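Local coordinates for protein phosphoheptose isomerase (Neisseria gonorrhoeae, PDB 5I01) that probably catalyses, as a zinc-dependent homotetramer, the isomerization of sedoheptulose 7-phosphate to D-glycero-D-manno-heptose 7-phosphate, the first step of heptose biosynthesis, at residues G47-G53 with D116-I121; H63-E67 with I184-C188; A90-I94 with V103-Q107. The protein carries 1 engineered substitution. All blocks are in the same frame, centred on the assembly; numbering follows the deposited sequence.

Contact 1. Residues G47-G53 with D116-I121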
loop_
_atom_site.group_PDB
_atom_site.type_symbol
_atom_site.label_atom_id
_atom_site.label_comp_id
_atom_site.label_asym_id
_atom_site.label_seq_id
_atom_site.Cartn_x
_atom_site.Cartn_y
_atom_site.Cartn_z
ATOM N N GLY A 47 -10.443 -15.394 -17.135
ATOM C CA GLY A 47 -9.785 -15.632 -15.848
ATOM C C GLY A 47 -8.972 -14.421 -15.404
ATOM O O GLY A 47 -8.895 -13.398 -16.120
ATOM N N LYS A 48 -8.367 -14.542 -14.220
ATOM C CA LYS A 48 -7.476 -13.513 -13.683
ATOM C C LYS A 48 -6.184 -14.104 -13.124
ATOM O O LYS A 48 -6.113 -15.294 -12.842
ATOM C CB LYS A 48 -8.200 -12.653 -12.635
ATOM C CG LYS A 48 -8.724 -13.380 -11.411
ATOM C CD LYS A 48 -9.651 -12.452 -10.617
ATOM C CE LYS A 48 -10.256 -13.121 -9.400
ATOM N NZ LYS A 48 -11.004 -14.364 -9.742
ATOM N N ILE A 49 -5.162 -13.252 -13.007
ATOM C CA ILE A 49 -3.871 -13.624 -12.441
ATOM C C ILE A 49 -3.687 -12.957 -11.078
ATOM O O ILE A 49 -3.794 -11.746 -10.964
ATOM C CB ILE A 49 -2.690 -13.225 -13.364
ATOM C CG1 ILE A 49 -2.883 -13.807 -14.775
ATOM C CG2 ILE A 49 -1.364 -13.705 -12.782
ATOM C CD1 ILE A 49 -3.340 -12.801 -15.794
ATOM N N LEU A 50 -3.403 -13.765 -10.056
ATOM C CA LEU A 50 -3.007 -13.281 -8.738
ATOM C C LEU A 50 -1.490 -13.390 -8.610
ATOM O O LEU A 50 -0.917 -14.394 -9.027
ATOM C CB LEU A 50 -3.682 -14.108 -7.650
ATOM C CG LEU A 50 -5.189 -14.311 -7.804
ATOM C CD1 LEU A 50 -5.720 -15.082 -6.599
ATOM C CD2 LEU A 50 -5.914 -12.981 -7.953
ATOM N N ALA A 51 -0.849 -12.363 -8.047
ATOM C CA ALA A 51 0.603 -12.366 -7.823
ATOM C C ALA A 51 0.903 -12.168 -6.349
ATOM O O ALA A 51 0.200 -11.415 -5.674
ATOM C CB ALA A 51 1.270 -11.282 -8.642
ATOM N N CYS A 52 1.929 -12.853 -5.846
ATOM C CA CYS A 52 2.394 -12.632 -4.480
ATOM C C CYS A 52 3.895 -12.910 -4.293
ATOM O O CYS A 52 4.519 -13.619 -5.094
ATOM C CB CYS A 52 1.583 -13.477 -3.503
ATOM S SG CYS A 52 1.991 -15.232 -3.534
ATOM N N GLY A 53 4.443 -12.361 -3.210
ATOM C CA GLY A 53 5.860 -12.480 -2.893
ATOM C C GLY A 53 6.226 -11.595 -1.716
ATOM O O GLY A 53 5.399 -10.777 -1.299
ATOM N N ASP A 116 -7.926 -19.637 -12.928
ATOM C CA ASP A 116 -7.077 -18.466 -12.642
ATOM C C ASP A 116 -5.619 -18.889 -12.488
ATOM O O ASP A 116 -5.301 -20.081 -12.490
ATOM C CB ASP A 116 -7.517 -17.742 -11.356
ATOM C CG ASP A 116 -8.833 -17.000 -11.499
ATOM O OD1 ASP A 116 -9.238 -16.679 -12.637
ATOM O OD2 ASP A 116 -9.456 -16.718 -10.449
ATOM N N VAL A 117 -4.733 -17.910 -12.365
ATOM C CA VAL A 117 -3.307 -18.169 -12.293
ATOM C C VAL A 117 -2.695 -17.440 -11.102
ATOM O O VAL A 117 -2.928 -16.255 -10.923
ATOM C CB VAL A 117 -2.618 -17.778 -13.613
ATOM C CG1 VAL A 117 -1.106 -17.734 -13.467
ATOM C CG2 VAL A 117 -3.016 -18.766 -14.696
ATOM N N LEU A 118 -1.946 -18.181 -10.288
ATOM C CA LEU A 118 -1.144 -17.628 -9.229
ATOM C C LEU A 118 0.291 -17.557 -9.707
ATOM O O LEU A 118 0.865 -18.573 -10.126
ATOM C CB LEU A 118 -1.214 -18.500 -7.981
ATOM C CG LEU A 118 -0.344 -18.100 -6.775
ATOM C CD1 LEU A 118 -0.722 -16.720 -6.277
ATOM C CD2 LEU A 118 -0.450 -19.105 -5.642
ATOM N N VAL A 119 0.865 -16.359 -9.621
ATOM C CA VAL A 119 2.281 -16.146 -9.832
ATOM C C VAL A 119 2.898 -15.956 -8.472
ATOM O O VAL A 119 2.741 -14.908 -7.872
ATOM C CB VAL A 119 2.551 -14.918 -10.718
ATOM C CG1 VAL A 119 4.050 -14.651 -10.840
ATOM C CG2 VAL A 119 1.914 -15.114 -12.092
ATOM N N GLY A 120 3.597 -16.974 -7.982
ATOM C CA GLY A 120 4.250 -16.913 -6.677
ATOM C C GLY A 120 5.709 -16.577 -6.867
ATOM O O GLY A 120 6.394 -17.262 -7.611
ATOM N N ILE A 121 6.185 -15.531 -6.196
ATOM C CA ILE A 121 7.560 -15.066 -6.368
ATOM C C ILE A 121 8.311 -15.270 -5.058
ATOM O O ILE A 121 7.834 -14.865 -3.991
ATOM C CB ILE A 121 7.635 -13.591 -6.815
ATOM C CG1 ILE A 121 6.706 -13.343 -8.012
ATOM C CG2 ILE A 121 9.070 -13.215 -7.207
ATOM C CD1 ILE A 121 6.486 -11.887 -8.347
HETATM O O HOH W 1 -11.514 -14.704 -12.974
#

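Contact 2. Residues H63-E67 with I184-C188. With ZN (zinc ion), chain E.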
loop_
_atom_site.group_PDB
_atom_site.type_symbol
_atom_site.label_atom_id
_atom_site.label_comp_id
_atom_site.label_asym_id
_atom_site.label_seq_id
_atom_site.Cartn_x
_atom_site.Cartn_y
_atom_site.Cartn_z
ATOM N N HIS A 63 4.360 -4.443 -9.363
ATOM C CA HIS A 63 4.906 -3.995 -10.664
ATOM C C HIS A 63 4.253 -4.778 -11.824
ATOM O O HIS A 63 3.748 -4.184 -12.767
ATOM C CB HIS A 63 6.432 -4.200 -10.675
ATOM C CG HIS A 63 7.155 -3.590 -11.842
ATOM N ND1 HIS A 63 8.396 -3.007 -11.698
ATOM C CD2 HIS A 63 6.855 -3.504 -13.160
ATOM C CE1 HIS A 63 8.823 -2.580 -12.871
ATOM N NE2 HIS A 63 7.904 -2.864 -13.775
ATOM N N PHE A 64 4.269 -6.104 -11.735
ATOM C CA PHE A 64 3.571 -6.968 -12.700
ATOM C C PHE A 64 2.089 -6.617 -12.870
ATOM O O PHE A 64 1.635 -6.387 -13.970
ATOM C CB PHE A 64 3.700 -8.426 -12.286
ATOM C CG PHE A 64 2.831 -9.345 -13.072
ATOM C CD1 PHE A 64 3.075 -9.555 -14.423
ATOM C CD2 PHE A 64 1.754 -9.992 -12.471
ATOM C CE1 PHE A 64 2.267 -10.405 -15.166
ATOM C CE2 PHE A 64 0.940 -10.843 -13.203
ATOM C CZ PHE A 64 1.199 -11.051 -14.553
ATOM N N ALA A 65 1.349 -6.574 -11.770
ATOM C CA ALA A 65 -0.081 -6.254 -11.794
ATOM C C ALA A 65 -0.382 -4.865 -12.350
ATOM O O ALA A 65 -1.359 -4.690 -13.072
ATOM C CB ALA A 65 -0.680 -6.400 -10.401
ATOM N N ALA A 66 0.450 -3.881 -12.022
ATOM C CA ALA A 66 0.283 -2.518 -12.548
ATOM C C ALA A 66 0.480 -2.405 -14.076
ATOM O O ALA A 66 -0.200 -1.611 -14.741
ATOM C CB ALA A 66 1.207 -1.553 -11.819
ATOM N N GLU A 67 1.398 -3.187 -14.636
ATOM C CA GLU A 67 1.555 -3.230 -16.099
ATOM C C GLU A 67 0.431 -3.997 -16.829
ATOM O O GLU A 67 0.198 -3.767 -18.005
ATOM C CB GLU A 67 2.945 -3.728 -16.476
ATOM C CG GLU A 67 4.002 -2.683 -16.122
ATOM C CD GLU A 67 5.386 -3.028 -16.622
ATOM O OE1 GLU A 67 5.650 -4.222 -16.866
ATOM O OE2 GLU A 67 6.211 -2.099 -16.756
ATOM N N ILE A 184 9.386 -10.987 -15.990
ATOM C CA ILE A 184 8.069 -10.343 -15.981
ATOM C C ILE A 184 7.846 -9.481 -17.216
ATOM O O ILE A 184 6.795 -9.567 -17.842
ATOM C CB ILE A 184 7.866 -9.518 -14.686
ATOM C CG1 ILE A 184 7.557 -10.485 -13.535
ATOM C CG2 ILE A 184 6.764 -8.467 -14.840
ATOM C CD1 ILE A 184 7.636 -9.882 -12.152
ATOM N N HIS A 185 8.831 -8.649 -17.544
ATOM C CA HIS A 185 8.759 -7.764 -18.709
ATOM C C HIS A 185 8.615 -8.526 -20.011
ATOM O O HIS A 185 7.829 -8.138 -20.865
ATOM C CB HIS A 185 9.974 -6.829 -18.769
ATOM C CG HIS A 185 9.882 -5.679 -17.820
ATOM N ND1 HIS A 185 10.989 -5.033 -17.315
ATOM C CD2 HIS A 185 8.805 -5.062 -17.275
ATOM C CE1 HIS A 185 10.596 -4.058 -16.513
ATOM N NE2 HIS A 185 9.275 -4.055 -16.470
ATOM N N ALA A 186 9.382 -9.604 -20.149
ATOM C CA ALA A 186 9.316 -10.473 -21.318
ATOM C C ALA A 186 7.952 -11.173 -21.447
ATOM O O ALA A 186 7.461 -11.346 -22.559
ATOM C CB ALA A 186 10.438 -11.499 -21.270
ATOM N N MET A 187 7.357 -11.560 -20.313
ATOM C CA MET A 187 6.015 -12.163 -20.276
ATOM C C MET A 187 4.917 -11.162 -20.675
ATOM O O MET A 187 4.054 -11.484 -21.499
ATOM C CB MET A 187 5.700 -12.753 -18.884
ATOM C CG MET A 187 6.392 -14.075 -18.581
ATOM S SD MET A 187 5.868 -14.909 -17.049
ATOM C CE MET A 187 6.438 -13.821 -15.744
ATOM N N CYS A 188 4.950 -9.964 -20.087
ATOM C CA CYS A 188 4.002 -8.886 -20.436
ATOM C C CYS A 188 4.050 -8.485 -21.906
ATOM O O CYS A 188 3.017 -8.199 -22.495
ATOM C CB CYS A 188 4.254 -7.625 -19.605
ATOM S SG CYS A 188 4.005 -7.862 -17.843
HETATM ZN ZN ZN E . 8.029 -2.325 -15.872
#

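Contact 3. Residues A90-I94 with V103-Q107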
loop_
_atom_site.group_PDB
_atom_site.type_symbol
_atom_site.label_atom_id
_atom_site.label_comp_id
_atom_site.label_asym_id
_atom_site.label_seq_id
_atom_site.Cartn_x
_atom_site.Cartn_y
_atom_site.Cartn_z
ATOM N N ALA A 90 -5.471 -6.134 5.177
ATOM C CA ALA A 90 -5.527 -7.593 5.028
ATOM C C ALA A 90 -4.248 -8.267 5.479
ATOM O O ALA A 90 -4.293 -9.267 6.176
ATOM C CB ALA A 90 -5.812 -7.977 3.586
ATOM N N LEU A 91 -3.104 -7.732 5.070
ATOM C CA LEU A 91 -1.817 -8.270 5.510
ATOM C C LEU A 91 -1.683 -8.237 7.052
ATOM O O LEU A 91 -1.359 -9.252 7.673
ATOM C CB LEU A 91 -0.653 -7.518 4.847
ATOM C CG LEU A 91 -0.453 -7.707 3.336
ATOM C CD1 LEU A 91 0.555 -6.701 2.813
ATOM C CD2 LEU A 91 0.016 -9.098 2.971
ATOM N N THR A 92 -1.954 -7.081 7.660
ATOM C CA THR A 92 -1.818 -6.933 9.116
ATOM C C THR A 92 -2.900 -7.664 9.911
ATOM O O THR A 92 -2.636 -8.148 11.004
ATOM C CB THR A 92 -1.718 -5.455 9.576
ATOM O OG1 THR A 92 -2.892 -4.718 9.193
ATOM C CG2 THR A 92 -0.456 -4.791 8.991
ATOM N N ALA A 93 -4.103 -7.760 9.367
ATOM C CA ALA A 93 -5.172 -8.491 10.046
ATOM C C ALA A 93 -4.838 -9.967 10.120
ATOM O O ALA A 93 -4.948 -10.574 11.168
ATOM C CB ALA A 93 -6.509 -8.296 9.336
ATOM N N ILE A 94 -4.420 -10.536 8.992
ATOM C CA ILE A 94 -4.188 -11.977 8.886
ATOM C C ILE A 94 -2.918 -12.352 9.642
ATOM O O ILE A 94 -2.907 -13.346 10.366
ATOM C CB ILE A 94 -4.131 -12.438 7.412
ATOM C CG1 ILE A 94 -5.488 -12.198 6.736
ATOM C CG2 ILE A 94 -3.732 -13.909 7.319
ATOM C CD1 ILE A 94 -5.432 -12.192 5.223
ATOM N N VAL A 103 -1.013 -15.074 5.004
ATOM C CA VAL A 103 -1.354 -13.764 4.429
ATOM C C VAL A 103 -1.694 -13.786 2.944
ATOM O O VAL A 103 -2.487 -12.968 2.499
ATOM C CB VAL A 103 -0.307 -12.651 4.710
ATOM C CG1 VAL A 103 -0.219 -12.368 6.209
ATOM C CG2 VAL A 103 1.052 -12.959 4.085
ATOM N N PHE A 104 -1.101 -14.705 2.188
ATOM C CA PHE A 104 -1.408 -14.864 0.752
ATOM C C PHE A 104 -2.447 -15.964 0.494
ATOM O O PHE A 104 -3.370 -15.782 -0.310
ATOM C CB PHE A 104 -0.129 -15.148 -0.053
ATOM C CG PHE A 104 0.950 -14.094 0.101
ATOM C CD1 PHE A 104 0.638 -12.733 0.145
ATOM C CD2 PHE A 104 2.287 -14.462 0.173
ATOM C CE1 PHE A 104 1.633 -11.782 0.282
ATOM C CE2 PHE A 104 3.288 -13.512 0.305
ATOM C CZ PHE A 104 2.964 -12.174 0.356
ATOM N N SER A 105 -2.306 -17.092 1.180
ATOM C CA SER A 105 -3.255 -18.200 1.044
ATOM C C SER A 105 -4.719 -17.841 1.363
ATOM O O SER A 105 -5.616 -18.425 0.782
ATOM C CB SER A 105 -2.816 -19.396 1.900
ATOM O OG SER A 105 -3.151 -19.192 3.261
ATOM N N LYS A 106 -4.968 -16.897 2.273
ATOM C CA LYS A 106 -6.346 -16.473 2.579
ATOM C C LYS A 106 -6.958 -15.594 1.485
ATOM O O LYS A 106 -8.150 -15.697 1.185
ATOM C CB LYS A 106 -6.421 -15.765 3.935
ATOM C CG LYS A 106 -6.267 -16.711 5.123
ATOM C CD LYS A 106 -6.754 -16.101 6.423
ATOM C CE LYS A 106 -8.280 -16.095 6.536
ATOM N NZ LYS A 106 -8.863 -17.460 6.680
ATOM N N GLN A 107 -6.146 -14.726 0.893
ATOM C CA GLN A 107 -6.597 -13.913 -0.238
ATOM C C GLN A 107 -6.853 -14.750 -1.501
ATOM O O GLN A 107 -7.727 -14.410 -2.306
ATOM C CB GLN A 107 -5.601 -12.794 -0.526
ATOM C CG GLN A 107 -5.494 -11.778 0.597
ATOM C CD GLN A 107 -4.506 -10.684 0.269
ATOM O OE1 GLN A 107 -4.794 -9.781 -0.530
ATOM N NE2 GLN A 107 -3.321 -10.763 0.868
#

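Contact 1. Residues G47-G53 with D116-I121
Lys48 and Asp116 join twice where the two strands enter the sheet: the carboxylate takes the backbone amide (Lys48 N to Asp116 OD1, 2.8 Å) and the ammonium in a salt bridge (Lys48 NZ to Asp116 OD2, 2.9 Å), with a water bridging Lys48 NZ and Asp116 OD1 as well. From there 49-52 and 117-121 run as neighbouring parallel strands in the central sheet of the SIS domain, an alpha-beta fold. The hydrogen bonds follow the parallel pattern: Val117 N to Lys48 O, 3.0 Å; Leu50 N to Val117 O, 2.7 Å; Val119 N to Leu50 O, 2.7 Å; Cys52 N to Val119 O, 3.0 Å; Ile121 N to Cys52 O, 2.8 Å. Gly53 is followed by Asn54, predicted to bind substrate. Ile49, Ala51, Val117 and Val119 share one face of the sheet, which helix 56-69 packs against through Phe64. Leu50, Cys52 and Leu118 take the other, where Leu118 CD1 sits 4.2 Å from Leu50 CB and 4.1 Å from Cys52 SG.

Contact 2. Residues H63-E67 with I184-C188
A zinc ion sits between these two helix segments and takes ligands from both: His63 NE2 at 2.2 Å and Glu67 OE2 at 2.0 Å from 63-67, and His185 NE2 at 2.2 Å from 184-188. The metal brings His63 NE2 within 3.2 Å of His185 NE2; with both nitrogens bound to zinc, this is no hydrogen bond. His63 and Glu67 lie four residues apart, so one turn of helix presents both to the same ion.

The short axes approach to 10.6 Å and run 20° from parallel. That spacing leaves room for the metal on one side of the gap and for Phe64, Ile184 and Cys188 on the other. The edge of the Phe64 ring meets Ile184, with Phe64 CD1 3.9 Å from Ile184 CG2, and the same Phe64 CD1 lies 3.9 Å from Cys188 SG in an oblique sulfur-aromatic contact. Phe64 also packs on Ile49 and Ala51 of the sheet, so the zinc-bearing helix is tied to the core.

Gln177 of the second subunit supplies a further ligand through OE1, and Glu178 of that subunit accepts a hydrogen bond from His185 ND1. Glu67 is also predicted to bind substrate. The arrangement is thus a subunit-interface zinc site, built from His63, Glu67 and His185 with a neighbour's Gln177, consistent with the active site of a GmhA-type isomerase.

Contact 3. Residues A90-I94 with V103-Q107
Leu91 lays its CD2 methyl over the start of 103-107, 4.0 Å from Val103 CB and 4.1 Å from Phe104 CE1. Its CA-CB bond points sideways, and the m,t rotamer carries the end of the side chain across. One turn on, the CA-CB bond of Ile94 points toward 103-107: Ile94 CG2 is 3.7 Å from Val103 CA, 4.0 Å from Val103 CG1 and 3.8 Å from Lys106 CD. Val103 therefore fills the space between Leu91 and Ile94, while Ala90 CB lies 4.5 Å from Gln107 CD.

The contact joins helix 88-97 to 103-107, which runs into helix 105-111, across a short connection in the SIS domain. No hydrogen bond crosses between the segments. Gln107 folds back instead, giving NE2 to Val103 O at 2.9 Å, and the same NE2 is also hydrogen-bonded to Leu84 O. Phe104 turns its CA-CB bond away from 90-94 and packs on Asn54, a predicted substrate-binding residue.

Lys106 leads its ammonium away to a salt bridge with Glu78 of the third subunit and makes a cation-pi contact with Tyr98, while Thr92 OG1 is hydrogen-bonded to Gly55 N of the fourth subunit. The chemistry implies that the two segments are held together by apolar side-chain fit, with Gln107 NE2 taken up by Val103 O and Leu84 O, and Lys106 NZ paired with a neighbouring chain.

Contact 1 lies within the sheet, pairing two adjacent parallel strands of the five, and the other two contacts touch it at different places. Contact 2 lies about 12 Å from it, centre to centre, and meets it through Phe64; helix 56-69 directly follows strand 49-52. Contact 3 is about 15 Å away by centres and touches through Phe104; helix 105-111 leads into strand 117-122. Along the chain, contact 3 is nested inside the loops closed by contacts 1 and 2, which cross each other. Contacts 2 and 3, about 23 Å apart by centres, do not touch. The paired strands thus sit between a zinc site shared with the second subunit and a region meeting the third and fourth, so elements around one sheet reach several tetramer interfaces.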